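Local coordinates for protein insecticidal Delta-Endotoxin Cry8Ea1 (Bacillus Thuringiensis, PDB 3EB7) that kills the larvae of the underground pest Holotrichia parallela, probably by forming pores in gut-cell membranes as other three-domain Cry toxins do, at residues A330-G335 with F379-G384. Sequence-based numbering, arbitrary orientation.
Sequences ATQQIG and FTYNPG
Q332 reaches across from strand 330-335 and ties its amide to the backbone of the facing segment, directly through NE2 and by way of a water through OE1. CG stands anti to the backbone N (chi1 -174°) and CD continues the extended chain, carrying the amide up to T380 and N382. NE2 donates a nearly straight hydrogen bond of 2.9 Å to T380 O; the oxygen lies in the plane of the Q332 amide, whereas NE2 sits well above the carbonyl plane of T380. Q332 OE1 accepts from a water at 2.6 Å, and that water in turn accepts from N382 N, bridging to the residue just beyond the strand. Q332 OE1 also meets the edge of the Y381 ring, near its plane, 3.5 Å from Y381 CD1, with amide and ring planes 30° apart. P383 CD lies over one face of this ring, toward the rim. Two residues along, the contact turns apolar: I334 CG2, anti to its own backbone N, sits over one face of the F379 ring in a CH-pi contact, 4.0 Å from the centroid and nearer the CG-CD2 side. G335 O approaches F379 CZ obliquely at 3.7 Å. The strands run roughly antiparallel, with axes 8.9 Å apart, so side chains rather than backbone bonds join them, as where sheets of the beta-prism middle domain of three-domain Cry toxins pack around its core. Strand 330-335 edges one four-stranded sheet, paired with strand 278-292, where T287 hydrogen-bonds Y381 OH; strand 376-381 edges the other, paired with strand 357-369, and F336 and F339 meet F379 edge-to-face.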
ATOM      1  N   ALA A 330     -29.429   6.966  21.353  1.00 20.60           N
ATOM      2  CA  ALA A 330     -29.809   6.663  19.982  1.00 19.79           C
ATOM      3  C   ALA A 330     -28.834   5.640  19.423  1.00 19.98           C
ATOM      4  O   ALA A 330     -27.727   5.472  19.957  1.00 18.84           O
ATOM      5  CB  ALA A 330     -29.859   7.931  19.125  1.00 18.69           C
ATOM      6  N   THR A 331     -29.300   4.888  18.420  1.00 20.69           N
ATOM      7  CA  THR A 331     -28.462   3.983  17.634  1.00 21.91           C
ATOM      8  C   THR A 331     -28.702   4.296  16.173  1.00 21.53           C
ATOM      9  O   THR A 331     -29.691   4.884  15.831  1.00 22.30           O
ATOM     10  CB  THR A 331     -28.748   2.482  17.867  1.00 22.42           C
ATOM     11  OG1 THR A 331     -29.986   2.122  17.234  1.00 25.70           O
ATOM     12  CG2 THR A 331     -28.775   2.116  19.372  1.00 22.51           C
ATOM     13  N   GLN A 332     -27.766   3.951  15.321  1.00 21.14           N
ATOM     14  CA  GLN A 332     -28.004   4.017  13.917  1.00 21.44           C
ATOM     15  C   GLN A 332     -27.284   2.818  13.324  1.00 21.37           C
ATOM     16  O   GLN A 332     -26.112   2.592  13.649  1.00 22.31           O
ATOM     17  CB  GLN A 332     -27.432   5.322  13.351  1.00 20.74           C
ATOM     18  CG  GLN A 332     -27.781   5.513  11.860  1.00 22.78           C
ATOM     19  CD  GLN A 332     -27.269   6.804  11.288  1.00 22.66           C
ATOM     20  OE1 GLN A 332     -26.946   7.732  12.018  1.00 25.38           O
ATOM     21  NE2 GLN A 332     -27.222   6.881   9.975  1.00 22.84           N
ATOM     22  N   GLN A 333     -27.977   2.065  12.466  1.00 21.49           N
ATOM     23  CA  GLN A 333     -27.391   0.925  11.729  1.00 20.95           C
ATOM     24  C   GLN A 333     -27.103   1.310  10.282  1.00 21.33           C
ATOM     25  O   GLN A 333     -27.968   1.864   9.599  1.00 21.31           O
ATOM     26  CB  GLN A 333     -28.329  -0.298  11.772  1.00 20.27           C
ATOM     27  CG  GLN A 333     -28.728  -0.763  13.196  1.00 19.79           C
ATOM     28  CD  GLN A 333     -29.793  -1.894  13.226  1.00 21.45           C
ATOM     29  OE1 GLN A 333     -30.544  -2.019  14.193  1.00 21.40           O
ATOM     30  NE2 GLN A 333     -29.834  -2.721  12.191  1.00 21.46           N
ATOM     31  N   ILE A 334     -25.894   1.004   9.804  1.00 21.93           N
ATOM     32  CA  ILE A 334     -25.497   1.298   8.433  1.00 22.24           C
ATOM     33  C   ILE A 334     -25.073   0.013   7.731  1.00 22.86           C
ATOM     34  O   ILE A 334     -24.117  -0.652   8.163  1.00 23.96           O
ATOM     35  CB  ILE A 334     -24.347   2.371   8.365  1.00 22.45           C
ATOM     36  CG1 ILE A 334     -24.738   3.670   9.122  1.00 23.57           C
ATOM     37  CG2 ILE A 334     -24.010   2.665   6.922  1.00 20.14           C
ATOM     38  CD1 ILE A 334     -23.603   4.718   9.271  1.00 22.13           C
ATOM     39  N   GLY A 335     -25.800  -0.378   6.685  1.00 23.22           N
ATOM     40  CA  GLY A 335     -25.421  -1.573   5.897  1.00 23.56           C
ATOM     41  C   GLY A 335     -24.363  -1.198   4.846  1.00 23.94           C
ATOM     42  O   GLY A 335     -24.598  -0.305   4.046  1.00 23.69           O
ATOM     43  N   PHE A 379     -24.086   7.939   3.269  1.00 25.08           N
ATOM     44  CA  PHE A 379     -24.574   7.536   4.589  1.00 23.89           C
ATOM     45  C   PHE A 379     -24.173   8.636   5.529  1.00 23.58           C
ATOM     46  O   PHE A 379     -23.029   9.055   5.541  1.00 24.40           O
ATOM     47  CB  PHE A 379     -23.935   6.204   5.019  1.00 23.91           C
ATOM     48  CG  PHE A 379     -24.223   5.058   4.065  1.00 24.03           C
ATOM     49  CD1 PHE A 379     -23.242   4.596   3.194  1.00 24.79           C
ATOM     50  CD2 PHE A 379     -25.495   4.456   4.032  1.00 25.07           C
ATOM     51  CE1 PHE A 379     -23.506   3.535   2.311  1.00 26.15           C
ATOM     52  CE2 PHE A 379     -25.786   3.404   3.163  1.00 27.00           C
ATOM     53  CZ  PHE A 379     -24.783   2.930   2.301  1.00 27.31           C
ATOM     54  N   THR A 380     -25.129   9.147   6.287  1.00 23.36           N
ATOM     55  CA  THR A 380     -24.836  10.203   7.226  1.00 21.89           C
ATOM     56  C   THR A 380     -25.242   9.828   8.624  1.00 21.36           C
ATOM     57  O   THR A 380     -26.402   9.479   8.891  1.00 19.42           O
ATOM     58  CB  THR A 380     -25.540  11.522   6.856  1.00 22.22           C
ATOM     59  OG1 THR A 380     -25.323  11.802   5.464  1.00 20.58           O
ATOM     60  CG2 THR A 380     -25.018  12.635   7.719  1.00 20.14           C
ATOM     61  N   TYR A 381     -24.232   9.913   9.489  1.00 20.66           N
ATOM     62  CA  TYR A 381     -24.390   9.971  10.914  1.00 19.63           C
ATOM     63  C   TYR A 381     -24.415  11.458  11.370  1.00 20.20           C
ATOM     64  O   TYR A 381     -23.399  12.150  11.337  1.00 18.80           O
ATOM     65  CB  TYR A 381     -23.218   9.207  11.573  1.00 18.71           C
ATOM     66  CG  TYR A 381     -23.184   9.303  13.072  1.00 18.37           C
ATOM     67  CD1 TYR A 381     -24.127   8.599  13.860  1.00 16.48           C
ATOM     68  CD2 TYR A 381     -22.239  10.105  13.717  1.00 13.97           C
ATOM     69  CE1 TYR A 381     -24.107   8.686  15.271  1.00 14.60           C
ATOM     70  CE2 TYR A 381     -22.240  10.235  15.119  1.00 14.60           C
ATOM     71  CZ  TYR A 381     -23.152   9.497  15.879  1.00 17.51           C
ATOM     72  OH  TYR A 381     -23.134   9.582  17.256  1.00 20.03           O
ATOM     73  N   ASN A 382     -25.593  11.945  11.778  1.00 21.42           N
ATOM     74  CA  ASN A 382     -25.690  13.248  12.446  1.00 21.54           C
ATOM     75  C   ASN A 382     -26.821  13.353  13.475  1.00 21.53           C
ATOM     76  O   ASN A 382     -27.893  13.873  13.177  1.00 22.00           O
ATOM     77  CB  ASN A 382     -25.746  14.378  11.417  1.00 21.04           C
ATOM     78  CG  ASN A 382     -25.619  15.784  12.064  1.00 22.67           C
ATOM     79  OD1 ASN A 382     -25.351  15.948  13.276  1.00 20.88           O
ATOM     80  ND2 ASN A 382     -25.827  16.807  11.239  1.00 24.92           N
ATOM     81  N   PRO A 383     -26.586  12.882  14.712  1.00 22.03           N
ATOM     82  CA  PRO A 383     -27.717  12.948  15.669  1.00 22.37           C
ATOM     83  C   PRO A 383     -28.121  14.385  16.061  1.00 23.41           C
ATOM     84  O   PRO A 383     -29.266  14.588  16.449  1.00 24.39           O
ATOM     85  CB  PRO A 383     -27.229  12.155  16.878  1.00 22.25           C
ATOM     86  CG  PRO A 383     -25.723  12.038  16.690  1.00 21.69           C
ATOM     87  CD  PRO A 383     -25.376  12.262  15.286  1.00 21.70           C
ATOM     88  N   GLY A 384     -27.207  15.356  15.940  1.00 23.06           N
ATOM     89  CA  GLY A 384     -27.539  16.774  16.113  1.00 23.50           C
ATOM     90  C   GLY A 384     -26.882  17.413  17.315  1.00 23.68           C
ATOM     91  O   GLY A 384     -27.151  17.029  18.430  1.00 24.50           O
TER
HETATM   92  O   HOH W   1     -27.966  10.084  12.510  1.00 25.27           O